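Local coordinates for protein exodeoxyribonuclease 10 (Escherichia coli, PDB 4FZX) that degrades single- and double-stranded DNA from the 3' end as a magnesium-dependent exonuclease of the DnaQ (DEDDh) family, at residues D23-G27 and K28-P32; R41-P45 and Q46-I50; P62-E65 and D66-H70; E95-T99 and M100-R104. All coordinates share one frame; numbering follows the deposited sequence.

Contact 1 of 4, residues D23-G27 and K28-P32; sequences DVIDG and KIVNP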
loop_
_atom_site.group_PDB
_atom_site.type_symbol
_atom_site.label_atom_id
_atom_site.label_comp_id
_atom_site.label_asym_id
_atom_site.label_seq_id
_atom_site.Cartn_x
_atom_site.Cartn_y
_atom_site.Cartn_z
ATOM N N ASP C 23 -3.789 24.844 29.035
ATOM C CA ASP C 23 -3.669 25.337 27.673
ATOM C C ASP C 23 -2.221 25.254 27.254
ATOM O O ASP C 23 -1.310 25.496 28.062
ATOM C CB ASP C 23 -4.195 26.782 27.562
ATOM C CG ASP C 23 -5.687 26.896 27.879
ATOM O OD1 ASP C 23 -6.395 25.870 27.854
ATOM O OD2 ASP C 23 -6.152 28.012 28.204
ATOM N N VAL C 24 -1.998 24.844 26.012
ATOM C CA VAL C 24 -0.673 24.912 25.418
ATOM C C VAL C 24 -0.624 26.072 24.430
ATOM O O VAL C 24 -1.410 26.128 23.488
ATOM C CB VAL C 24 -0.277 23.579 24.725
ATOM C CG1 VAL C 24 1.068 23.719 24.011
ATOM C CG2 VAL C 24 -0.220 22.432 25.753
ATOM N N ILE C 25 0.215 27.054 24.738
ATOM C CA ILE C 25 0.381 28.257 23.915
ATOM C C ILE C 25 1.883 28.453 23.708
ATOM O O ILE C 25 2.620 28.617 24.673
ATOM C CB ILE C 25 -0.187 29.531 24.636
ATOM C CG1 ILE C 25 -1.587 29.262 25.214
ATOM C CG2 ILE C 25 -0.195 30.747 23.682
ATOM C CD1 ILE C 25 -2.295 30.494 25.793
ATOM N N ASP C 26 2.339 28.382 22.459
ATOM C CA ASP C 26 3.732 28.687 22.143
ATOM C C ASP C 26 4.658 27.769 22.917
ATOM O O ASP C 26 5.630 28.216 23.528
ATOM C CB ASP C 26 4.050 30.156 22.457
ATOM C CG ASP C 26 3.300 31.141 21.530
ATOM O OD1 ASP C 26 2.984 30.770 20.369
ATOM O OD2 ASP C 26 3.031 32.288 21.971
ATOM N N GLY C 27 4.314 26.486 22.935
ATOM C CA GLY C 27 5.124 25.472 23.595
ATOM C C GLY C 27 5.194 25.580 25.110
ATOM O O GLY C 27 6.002 24.902 25.747
ATOM N N LYS C 28 4.319 26.388 25.699
ATOM C CA LYS C 28 4.249 26.495 27.154
ATOM C C LYS C 28 2.899 26.062 27.682
ATOM O O LYS C 28 1.897 26.179 26.988
ATOM C CB LYS C 28 4.552 27.922 27.594
ATOM C CG LYS C 28 5.911 28.422 27.115
ATOM C CD LYS C 28 6.477 29.480 28.036
ATOM C CE LYS C 28 8.003 29.495 27.984
ATOM N NZ LYS C 28 8.482 30.235 26.783
ATOM N N ILE C 29 2.882 25.581 28.925
ATOM C CA ILE C 29 1.650 25.157 29.597
ATOM C C ILE C 29 1.158 26.169 30.613
ATOM O O ILE C 29 1.826 26.428 31.605
ATOM C CB ILE C 29 1.831 23.821 30.331
ATOM C CG1 ILE C 29 2.485 22.787 29.413
ATOM C CG2 ILE C 29 0.476 23.308 30.839
ATOM C CD1 ILE C 29 2.956 21.547 30.147
ATOM N N VAL C 30 -0.066 26.654 30.423
ATOM C CA VAL C 30 -0.583 27.755 31.218
ATOM C C VAL C 30 -2.072 27.574 31.500
ATOM O O VAL C 30 -2.709 26.672 30.946
ATOM C CB VAL C 30 -0.371 29.104 30.501
ATOM C CG1 VAL C 30 1.122 29.375 30.291
ATOM C CG2 VAL C 30 -1.123 29.124 29.181
ATOM N N ASN C 31 -2.607 28.401 32.396
ATOM C CA ASN C 31 -4.055 28.473 32.630
ATOM C C ASN C 31 -4.644 27.140 33.125
ATOM O O ASN C 31 -5.619 26.646 32.572
ATOM C CB ASN C 31 -4.785 28.971 31.364
ATOM C CG ASN C 31 -6.258 29.343 31.623
ATOM O OD1 ASN C 31 -6.616 29.827 32.698
ATOM N ND2 ASN C 31 -7.106 29.139 30.615
ATOM N N PRO C 32 -4.079 26.591 34.205
ATOM C CA PRO C 32 -4.620 25.375 34.833
ATOM C C PRO C 32 -6.009 25.576 35.453
ATOM O O PRO C 32 -6.279 26.594 36.074
ATOM C CB PRO C 32 -3.596 25.060 35.930
ATOM C CG PRO C 32 -2.973 26.402 36.252
ATOM C CD PRO C 32 -2.897 27.107 34.922
HETATM O O HOH W 1 -7.149 25.388 30.826
#
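The side-chain amide of Asn-31 reaches diagonally across the hairpin to Asp-23, where ND2 donates to OD2 at 2.8 Å in a virtually straight bond (179°). The oxygen lies in the plane of the amide, whereas the amide nitrogen comes in from above the carboxylate plane, the two flat groups being turned 62° apart. Asn-31 can do this because its CG stands anti to the backbone N (chi1 -168°), which lays the side chain alongside that of Asp-23. A water bonded to Asn-31 O at 2.6 Å donates weakly to Asp-23 OD1, the same oxygen that forms a salt bridge with Arg-3 on strand 2-9. These side chains sit on a beta hairpin with a two-residue loop in the RNase H-like sheet. Paired backbone bonds link Asp-23 with Val-30 and Ile-25 with Lys-28, while a type I' turn with Asp-26 and Gly-27 at its corners closes the end; both corners have positive phi, a conformation that glycine adopts easily. On the face that carries Asp-23, Ile-25 CD1 meets Val-30 CG2 at 3.8 Å, the side chains crossing nearly at right angles. Beta-branched Val-24 and Ile-29 suit the other face, where both pack on Ile-148 of helix 136-154.

Contact 2 of 4, residues R41-P45 and Q46-I50; sequences RPISP and QAMAI. With nucleotides of chain A.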
loop_
_atom_site.group_PDB
_atom_site.type_symbol
_atom_site.label_atom_id
_atom_site.label_comp_id
_atom_site.label_asym_id
_atom_site.label_seq_id
_atom_site.Cartn_x
_atom_site.Cartn_y
_atom_site.Cartn_z
ATOM N N ARG C 41 -24.070 9.160 39.120
ATOM C CA ARG C 41 -24.178 7.743 39.429
ATOM C C ARG C 41 -23.101 7.354 40.431
ATOM O O ARG C 41 -22.159 8.116 40.646
ATOM C CB ARG C 41 -24.042 6.910 38.154
ATOM C CG ARG C 41 -22.608 6.762 37.669
ATOM C CD ARG C 41 -22.570 6.242 36.246
ATOM N NE ARG C 41 -23.149 7.204 35.318
ATOM C CZ ARG C 41 -23.310 6.985 34.019
ATOM N NH1 ARG C 41 -22.909 5.831 33.482
ATOM N NH2 ARG C 41 -23.849 7.928 33.253
ATOM N N PRO C 42 -23.227 6.160 41.039
ATOM C CA PRO C 42 -22.240 5.739 42.032
ATOM C C PRO C 42 -20.868 5.515 41.399
ATOM O O PRO C 42 -20.774 5.083 40.252
ATOM C CB PRO C 42 -22.805 4.405 42.564
ATOM C CG PRO C 42 -24.221 4.302 42.004
ATOM C CD PRO C 42 -24.199 5.094 40.737
ATOM N N ILE C 43 -19.811 5.783 42.158
ATOM C CA ILE C 43 -18.457 5.485 41.716
ATOM C C ILE C 43 -18.169 3.991 41.900
ATOM O O ILE C 43 -18.272 3.465 43.014
ATOM C CB ILE C 43 -17.432 6.274 42.543
ATOM C CG1 ILE C 43 -17.703 7.773 42.454
ATOM C CG2 ILE C 43 -16.003 5.925 42.132
ATOM C CD1 ILE C 43 -17.059 8.553 43.575
ATOM N N SER C 44 -17.753 3.326 40.828
ATOM C CA SER C 44 -17.407 1.907 40.900
ATOM C C SER C 44 -16.078 1.683 41.609
ATOM O O SER C 44 -15.174 2.497 41.506
ATOM C CB SER C 44 -17.360 1.296 39.504
ATOM O OG SER C 44 -16.163 1.660 38.830
ATOM N N PRO C 45 -15.945 0.549 42.307
ATOM C CA PRO C 45 -14.705 0.288 43.047
ATOM C C PRO C 45 -13.495 0.142 42.128
ATOM O O PRO C 45 -12.371 0.442 42.524
ATOM C CB PRO C 45 -14.992 -1.041 43.780
ATOM C CG PRO C 45 -16.293 -1.562 43.202
ATOM C CD PRO C 45 -17.033 -0.373 42.695
ATOM N N GLN C 46 -13.727 -0.323 40.907
ATOM C CA GLN C 46 -12.680 -0.420 39.922
ATOM C C GLN C 46 -12.166 0.981 39.539
ATOM O O GLN C 46 -10.966 1.216 39.508
ATOM C CB GLN C 46 -13.193 -1.193 38.697
ATOM C CG GLN C 46 -12.119 -1.628 37.704
ATOM C CD GLN C 46 -12.626 -2.682 36.687
ATOM O OE1 GLN C 46 -13.567 -2.433 35.916
ATOM N NE2 GLN C 46 -11.981 -3.851 36.678
ATOM N N ALA C 47 -13.082 1.919 39.317
ATOM C CA ALA C 47 -12.712 3.314 39.037
ATOM C C ALA C 47 -12.095 3.977 40.277
ATOM O O ALA C 47 -11.097 4.694 40.190
ATOM C CB ALA C 47 -13.958 4.117 38.557
HETATM N N MSE C 48 -12.686 3.733 41.435
HETATM C CA MSE C 48 -12.162 4.330 42.656
HETATM C C MSE C 48 -10.739 3.846 42.988
HETATM O O MSE C 48 -9.974 4.560 43.648
HETATM C CB MSE C 48 -13.098 4.113 43.837
HETATM C CG MSE C 48 -12.784 5.036 45.012
HETATM SE SE MSE C 48 -13.954 4.770 46.546
HETATM C CE MSE C 48 -14.454 2.876 46.273
ATOM N N ALA C 49 -10.372 2.667 42.485
ATOM C CA ALA C 49 -9.047 2.113 42.744
ATOM C C ALA C 49 -8.005 2.792 41.885
ATOM O O ALA C 49 -6.806 2.788 42.210
ATOM C CB ALA C 49 -9.030 0.606 42.499
ATOM N N ILE C 50 -8.464 3.332 40.759
ATOM C CA ILE C 50 -7.610 4.061 39.844
ATOM C C ILE C 50 -7.426 5.532 40.266
ATOM O O ILE C 50 -6.300 5.981 40.442
ATOM C CB ILE C 50 -8.139 3.964 38.383
ATOM C CG1 ILE C 50 -8.089 2.508 37.898
ATOM C CG2 ILE C 50 -7.334 4.864 37.471
ATOM C CD1 ILE C 50 -8.874 2.242 36.609
ATOM P P DG A 17 -8.058 7.537 31.931
ATOM O OP1 DG A 17 -7.849 8.937 32.346
ATOM O OP2 DG A 17 -6.931 6.591 32.044
ATOM O "O5'" DG A 17 -9.314 6.930 32.685
ATOM C "C5'" DG A 17 -10.504 7.690 32.759
ATOM C "C4'" DG A 17 -11.478 7.117 33.767
ATOM O "O4'" DG A 17 -12.004 5.896 33.235
ATOM C "C3'" DG A 17 -10.917 6.751 35.136
ATOM O "O3'" DG A 17 -10.980 7.898 35.966
ATOM C "C2'" DG A 17 -11.896 5.677 35.610
ATOM C "C1'" DG A 17 -12.291 5.009 34.297
ATOM N N9 DG A 17 -11.515 3.825 34.013
ATOM C C8 DG A 17 -10.300 3.780 33.373
ATOM N N7 DG A 17 -9.838 2.574 33.250
ATOM C C5 DG A 17 -10.825 1.784 33.831
ATOM C C6 DG A 17 -10.875 0.387 33.977
ATOM O O6 DG A 17 -10.032 -0.432 33.585
ATOM N N1 DG A 17 -12.037 -0.022 34.637
ATOM C C2 DG A 17 -13.035 0.832 35.087
ATOM N N2 DG A 17 -14.092 0.265 35.712
ATOM N N3 DG A 17 -12.986 2.156 34.960
ATOM C C4 DG A 17 -11.853 2.542 34.324
#
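Ser-44 OG accepts from Ala-47 N at 3.1 Å, the classic N-cap that begins helix 45-51. With chi1 at 77°, OG sits between the backbone N and the carbonyl carbon of its own residue, and from there it can face the first turn; it is also hydrogen-bonded to Cys-10 O. The carbonyl of Ser-44 adds the first regular helical bond, to Met-48 N. Pro-45 fits the first helical position, since its missing N-H would have no acceptor there and its ring fixes phi near the helical value. Without the hydroxyl, as with an alanine here, Ala-47 N would probably lose its cap and Cys-10 O its hydroxyl partner, so that the helix start could fray. Before the cap, Ile-43 CG2 rests 3.8 Å from Met-48 CB, the two side chains crossing at about a right angle. Gln-46 carries the contact on to the DNA. Its CB and CG stand above the base plane of DG17 of chain A, CG 3.4 Å from N2 of DG17; from there the chain descends through CD, bringing OE1 close to the plane. At this tip OE1 accepts from N2 of DG17 at 2.8 Å and, weakly, from N1 of DG17 at 3.1 Å. Over the same face of the base, but at its C5 and N7 part, lies Ile-50 CD1, 3.4 Å from C5 of DG17.

Contact 3 of 4, residues P62-E65 and D66-H70; sequences PWIE and DVIPH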
loop_
_atom_site.group_PDB
_atom_site.type_symbol
_atom_site.label_atom_id
_atom_site.label_comp_id
_atom_site.label_asym_id
_atom_site.label_seq_id
_atom_site.Cartn_x
_atom_site.Cartn_y
_atom_site.Cartn_z
ATOM N N PRO C 62 -20.375 20.548 42.620
ATOM C CA PRO C 62 -21.317 20.880 41.548
ATOM C C PRO C 62 -21.509 19.709 40.567
ATOM O O PRO C 62 -20.612 18.866 40.426
ATOM C CB PRO C 62 -20.653 22.074 40.846
ATOM C CG PRO C 62 -19.575 22.557 41.778
ATOM C CD PRO C 62 -19.183 21.418 42.643
ATOM N N TRP C 63 -22.668 19.659 39.902
ATOM C CA TRP C 63 -22.889 18.722 38.791
ATOM C C TRP C 63 -22.033 19.106 37.594
ATOM O O TRP C 63 -21.580 20.246 37.509
ATOM C CB TRP C 63 -24.358 18.714 38.367
ATOM C CG TRP C 63 -25.333 18.456 39.490
ATOM C CD1 TRP C 63 -26.211 19.356 40.036
ATOM C CD2 TRP C 63 -25.608 17.197 40.123
ATOM N NE1 TRP C 63 -26.981 18.747 40.995
ATOM C CE2 TRP C 63 -26.652 17.420 41.059
ATOM C CE3 TRP C 63 -25.078 15.907 39.994
ATOM C CZ2 TRP C 63 -27.149 16.413 41.885
ATOM C CZ3 TRP C 63 -25.584 14.892 40.809
ATOM C CH2 TRP C 63 -26.630 15.152 41.730
ATOM N N ILE C 64 -21.808 18.166 36.677
ATOM C CA ILE C 64 -20.983 18.444 35.499
ATOM C C ILE C 64 -21.520 19.632 34.679
ATOM O O ILE C 64 -20.743 20.464 34.205
ATOM C CB ILE C 64 -20.764 17.178 34.595
ATOM C CG1 ILE C 64 -19.784 17.470 33.458
ATOM C CG2 ILE C 64 -22.078 16.637 34.027
ATOM C CD1 ILE C 64 -18.435 17.976 33.917
ATOM N N GLU C 65 -22.845 19.709 34.550
ATOM C CA GLU C 65 -23.515 20.793 33.826
ATOM C C GLU C 65 -23.146 22.166 34.383
ATOM O O GLU C 65 -23.014 23.132 33.635
ATOM C CB GLU C 65 -25.035 20.606 33.886
ATOM C CG GLU C 65 -25.545 19.470 33.022
ATOM C CD GLU C 65 -25.413 18.093 33.688
ATOM O OE1 GLU C 65 -25.571 17.073 32.963
ATOM O OE2 GLU C 65 -25.152 18.030 34.920
ATOM N N ASP C 66 -22.963 22.230 35.698
ATOM C CA ASP C 66 -22.694 23.473 36.409
ATOM C C ASP C 66 -21.274 23.950 36.130
ATOM O O ASP C 66 -20.962 25.127 36.287
ATOM C CB ASP C 66 -22.852 23.254 37.922
ATOM C CG ASP C 66 -24.295 22.925 38.334
ATOM O OD1 ASP C 66 -25.239 23.376 37.642
ATOM O OD2 ASP C 66 -24.470 22.250 39.385
ATOM N N VAL C 67 -20.411 23.023 35.743
ATOM C CA VAL C 67 -18.968 23.230 35.809
ATOM C C VAL C 67 -18.399 23.290 34.390
ATOM O O VAL C 67 -17.499 24.086 34.091
ATOM C CB VAL C 67 -18.298 22.099 36.687
ATOM C CG1 VAL C 67 -17.104 21.499 36.021
ATOM C CG2 VAL C 67 -17.975 22.623 38.100
ATOM N N ILE C 68 -19.046 22.571 33.483
ATOM C CA ILE C 68 -18.549 22.464 32.108
ATOM C C ILE C 68 -18.386 23.801 31.360
ATOM O O ILE C 68 -17.416 23.968 30.615
ATOM C CB ILE C 68 -19.314 21.403 31.267
ATOM C CG1 ILE C 68 -18.450 20.929 30.099
ATOM C CG2 ILE C 68 -20.649 21.928 30.784
ATOM C CD1 ILE C 68 -17.119 20.309 30.530
ATOM N N PRO C 69 -19.261 24.792 31.637
ATOM C CA PRO C 69 -19.118 26.041 30.868
ATOM C C PRO C 69 -17.791 26.765 31.086
ATOM O O PRO C 69 -17.334 27.462 30.192
ATOM C CB PRO C 69 -20.300 26.896 31.346
ATOM C CG PRO C 69 -21.299 25.880 31.886
ATOM C CD PRO C 69 -20.435 24.829 32.525
ATOM N N HIS C 70 -17.120 26.502 32.204
ATOM C CA HIS C 70 -15.810 27.117 32.481
ATOM C C HIS C 70 -14.716 26.639 31.549
ATOM O O HIS C 70 -13.684 27.290 31.402
ATOM C CB HIS C 70 -15.392 26.850 33.922
ATOM C CG HIS C 70 -16.347 27.397 34.934
ATOM N ND1 HIS C 70 -16.876 26.631 35.948
ATOM C CD2 HIS C 70 -16.889 28.632 35.070
ATOM C CE1 HIS C 70 -17.708 27.365 36.663
ATOM N NE2 HIS C 70 -17.733 28.584 36.150
#
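With CG anti to its carbonyl carbon (chi1 -66°), Asp-66 swings its carboxylate back beside Trp-63, whose own CG, likewise anti to the carbonyl carbon, sets the indole alongside and pointing the same way. OD2 thereby accepts from Trp-63 N at 3.2 Å in a bent bond, the donor standing 36° out of the carboxylate plane. The same oxygen lies at the edge of the indole, near the ring plane and 3.4 Å from CD1, with ring and carboxylate 57° apart. Trp-63 precedes the helix, and the short aspartate side chain suits reaching back to its backbone N-H, as in one half of a capping box; Asp-66 N donates weakly to Trp-63 O. Pro-62, just ahead of the turn, sets CB 3.9 Å from Val-67 CG2. Ile-64 O takes two donors: Ile-68 N nearly in line with the carbonyl at 2.8 Å, and Val-67 N from above its plane at 3.0 Å. The carbonyl thus serves an i+3 and an i+4 donor at once. Pro-69, which has no N-H to give, lays CD 3.3 Å from Glu-65 O instead. Ile-64, Val-67 and Ile-68 turn to Ile-16 and Ile-19, making a short, weakly bonded helical turn packed against the antiparallel strands of an RNase H-like exonuclease fold.

Contact 4 of 4, residues E95-T99 and M100-R104; sequences EWICT and MKLAR. With nucleotides of chain A; nucleotides of chain B.
Strand 95-98 runs straight into helix 99-106, their short axes 43° apart, and the helix opens with Leu-102 N bonded to Cys-98 O at 3.1 Å and Ala-103 N to Thr-99 O. This is a strand-to-helix junction at the outermost parallel strand of the RNase H-like sheet, with Cys-98 as N-cap. Its SG, anti to the backbone N (chi1 -176°), accepts from Lys-101 N at 3.6 Å, a long but straight bond (170°) that suits a large sulfur, and also packs 3.6 Å from Met-100 CB. Replacing Cys-98 by an alanine would probably leave Lys-101 N without its cap and open a gap beside Met-100. Small and polar, Thr-99 fits the buried bend, and its OG1 is hydrogen-bonded to His-80 ND1. On the strand side, Ile-97 CG2 meets Leu-102 CD1 at 3.6 Å, joining strand and helix through branched side chains, and Leu-102 goes on to Ile-150 of helix 136-154. The long cations turn to the DNA: Lys-101 NZ forms a salt bridge to a phosphate, and Arg-104 makes a cation-pi contact with Tyr-112. OP1 of DT5 of chain B lies over one face of the Arg-104 guanidinium, offset toward its rim and 3.4 Å from NH2.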
loop_
_atom_site.group_PDB
_atom_site.type_symbol
_atom_site.label_atom_id
_atom_site.label_comp_id
_atom_site.label_asym_id
_atom_site.label_seq_id
_atom_site.Cartn_x
_atom_site.Cartn_y
_atom_site.Cartn_z
ATOM N N GLU C 95 -13.031 21.471 18.247
ATOM C CA GLU C 95 -12.687 20.250 17.520
ATOM C C GLU C 95 -11.708 19.424 18.372
ATOM O O GLU C 95 -10.904 19.976 19.115
ATOM C CB GLU C 95 -12.044 20.612 16.171
ATOM C CG GLU C 95 -12.352 19.644 15.038
ATOM C CD GLU C 95 -13.770 19.807 14.487
ATOM O OE1 GLU C 95 -14.308 18.821 13.938
ATOM O OE2 GLU C 95 -14.351 20.910 14.621
ATOM N N TRP C 96 -11.794 18.106 18.269
ATOM C CA TRP C 96 -11.017 17.235 19.125
ATOM C C TRP C 96 -9.722 16.797 18.468
ATOM O O TRP C 96 -9.668 16.523 17.258
ATOM C CB TRP C 96 -11.824 16.016 19.550
ATOM C CG TRP C 96 -12.846 16.309 20.585
ATOM C CD1 TRP C 96 -14.167 16.608 20.372
ATOM C CD2 TRP C 96 -12.655 16.329 22.011
ATOM N NE1 TRP C 96 -14.805 16.803 21.574
ATOM C CE2 TRP C 96 -13.894 16.667 22.593
ATOM C CE3 TRP C 96 -11.552 16.104 22.849
ATOM C CZ2 TRP C 96 -14.071 16.754 23.976
ATOM C CZ3 TRP C 96 -11.722 16.223 24.223
ATOM C CH2 TRP C 96 -12.975 16.519 24.773
ATOM N N ILE C 97 -8.672 16.745 19.278
ATOM C CA ILE C 97 -7.411 16.152 18.877
ATOM C C ILE C 97 -7.064 15.026 19.847
ATOM O O ILE C 97 -7.211 15.172 21.070
ATOM C CB ILE C 97 -6.302 17.202 18.838
ATOM C CG1 ILE C 97 -6.512 18.129 17.630
ATOM C CG2 ILE C 97 -4.933 16.547 18.781
ATOM C CD1 ILE C 97 -5.746 19.454 17.717
ATOM N N CYS C 98 -6.703 13.871 19.297
ATOM C CA CYS C 98 -6.353 12.722 20.123
ATOM C C CYS C 98 -4.846 12.463 20.120
ATOM O O CYS C 98 -4.277 12.167 19.085
ATOM C CB CYS C 98 -7.097 11.481 19.645
ATOM S SG CYS C 98 -6.806 10.051 20.697
ATOM N N THR C 99 -4.199 12.590 21.276
ATOM C CA THR C 99 -2.759 12.335 21.356
ATOM C C THR C 99 -2.410 10.860 21.234
ATOM O O THR C 99 -1.282 10.508 20.890
ATOM C CB THR C 99 -2.121 12.906 22.615
ATOM O OG1 THR C 99 -2.876 12.520 23.774
ATOM C CG2 THR C 99 -2.017 14.422 22.521
HETATM N N MSE C 100 -3.395 10.000 21.443
HETATM C CA MSE C 100 -3.187 8.574 21.264
HETATM C C MSE C 100 -3.044 8.225 19.797
HETATM O O MSE C 100 -2.105 7.540 19.396
HETATM C CB MSE C 100 -4.334 7.774 21.882
HETATM C CG MSE C 100 -4.071 6.284 21.895
HETATM SE SE MSE C 100 -5.660 5.268 22.424
HETATM C CE MSE C 100 -5.505 5.572 24.323
ATOM N N LYS C 101 -3.994 8.683 18.999
ATOM C CA LYS C 101 -3.909 8.512 17.567
ATOM C C LYS C 101 -2.634 9.150 17.058
ATOM O O LYS C 101 -1.979 8.607 16.178
ATOM C CB LYS C 101 -5.121 9.134 16.878
ATOM C CG LYS C 101 -6.393 8.327 17.053
ATOM C CD LYS C 101 -7.615 9.094 16.587
ATOM C CE LYS C 101 -8.740 8.149 16.216
ATOM N NZ LYS C 101 -8.606 7.639 14.810
ATOM N N LEU C 102 -2.305 10.329 17.572
ATOM C CA LEU C 102 -1.104 11.009 17.103
ATOM C C LEU C 102 0.157 10.193 17.404
ATOM O O LEU C 102 1.022 10.029 16.544
ATOM C CB LEU C 102 -0.994 12.412 17.701
ATOM C CG LEU C 102 -2.082 13.410 17.292
ATOM C CD1 LEU C 102 -1.879 14.762 17.967
ATOM C CD2 LEU C 102 -2.140 13.559 15.775
ATOM N N ALA C 103 0.253 9.674 18.619
ATOM C CA ALA C 103 1.437 8.923 19.043
ATOM C C ALA C 103 1.644 7.677 18.186
ATOM O O ALA C 103 2.751 7.391 17.746
ATOM C CB ALA C 103 1.315 8.538 20.508
ATOM N N ARG C 104 0.554 6.960 17.946
ATOM C CA ARG C 104 0.562 5.746 17.146
ATOM C C ARG C 104 0.971 6.007 15.704
ATOM O O ARG C 104 1.649 5.180 15.085
ATOM C CB ARG C 104 -0.828 5.093 17.164
ATOM C CG ARG C 104 -1.210 4.490 18.501
ATOM C CD ARG C 104 -2.442 3.613 18.357
ATOM N NE ARG C 104 -2.108 2.288 17.835
ATOM C CZ ARG C 104 -2.996 1.319 17.607
ATOM N NH1 ARG C 104 -4.293 1.521 17.829
ATOM N NH2 ARG C 104 -2.585 0.145 17.146
ATOM P P DG A 15 -3.105 -0.751 26.313
ATOM O OP1 DG A 15 -1.709 -0.356 26.551
ATOM O OP2 DG A 15 -3.762 -1.677 27.262
ATOM O "O5'" DG A 15 -3.982 0.582 26.221
ATOM C "C5'" DG A 15 -3.532 1.669 25.424
ATOM C "C4'" DG A 15 -4.642 2.686 25.247
ATOM O "O4'" DG A 15 -5.686 2.161 24.384
ATOM C "C3'" DG A 15 -5.342 3.095 26.533
ATOM O "O3'" DG A 15 -4.667 4.219 27.055
ATOM C "C2'" DG A 15 -6.736 3.476 26.055
ATOM C "C1'" DG A 15 -6.956 2.566 24.851
ATOM N N9 DG A 15 -7.667 1.347 25.195
ATOM C C8 DG A 15 -7.181 0.313 25.951
ATOM N N7 DG A 15 -8.030 -0.677 26.064
ATOM C C5 DG A 15 -9.132 -0.271 25.325
ATOM C C6 DG A 15 -10.354 -0.938 25.107
ATOM O O6 DG A 15 -10.679 -2.062 25.525
ATOM N N1 DG A 15 -11.228 -0.184 24.315
ATOM C C2 DG A 15 -10.924 1.071 23.798
ATOM N N2 DG A 15 -11.894 1.677 23.078
ATOM N N3 DG A 15 -9.766 1.706 24.019
ATOM C C4 DG A 15 -8.928 0.971 24.781
ATOM P P DT B 5 -3.100 0.692 12.590
ATOM O OP1 DT B 5 -3.155 1.187 13.980
ATOM O OP2 DT B 5 -2.214 1.377 11.626
ATOM O "O5'" DT B 5 -2.724 -0.872 12.571
ATOM C "C5'" DT B 5 -2.765 -1.644 13.781
ATOM C "C4'" DT B 5 -2.746 -3.143 13.483
ATOM O "O4'" DT B 5 -4.082 -3.709 13.624
ATOM C "C3'" DT B 5 -2.265 -3.558 12.099
ATOM O "O3'" DT B 5 -1.399 -4.666 12.249
ATOM C "C2'" DT B 5 -3.549 -3.972 11.385
ATOM C "C1'" DT B 5 -4.322 -4.590 12.542
ATOM N N1 DT B 5 -5.807 -4.683 12.349
ATOM C C2 DT B 5 -6.479 -5.773 12.865
ATOM O O2 DT B 5 -5.924 -6.695 13.432
ATOM N N3 DT B 5 -7.835 -5.766 12.660
ATOM C C4 DT B 5 -8.576 -4.785 12.025
ATOM O O4 DT B 5 -9.796 -4.875 11.907
ATOM C C5 DT B 5 -7.818 -3.656 11.526
ATOM C C7 DT B 5 -8.523 -2.530 10.814
ATOM C C6 DT B 5 -6.489 -3.661 11.710
#

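In the fold
From the N terminus the contacts follow in series, and none nests within or crosses another. Contact 1 closes the hairpin between strands 16-25 and 28-36, at the antiparallel edge of the sheet. Strand 28-36 then leads by a loop to contact 2, where helix 45-51 starts beside the DNA; the centres of contacts 1 and 2 are about 31 Å apart, on opposite sides of the chain's centre. Contact 3 brings the chain back over strands 16-25 and 28-36. Contact 4 ends strand 95-98 at the other edge of the same sheet and opens helix 99-106 onto the DNA. Contacts 2 and 4 thus both touch the nucleic acid, whereas contact 1 joins two antiparallel strands and contact 3 lays a helical turn against them.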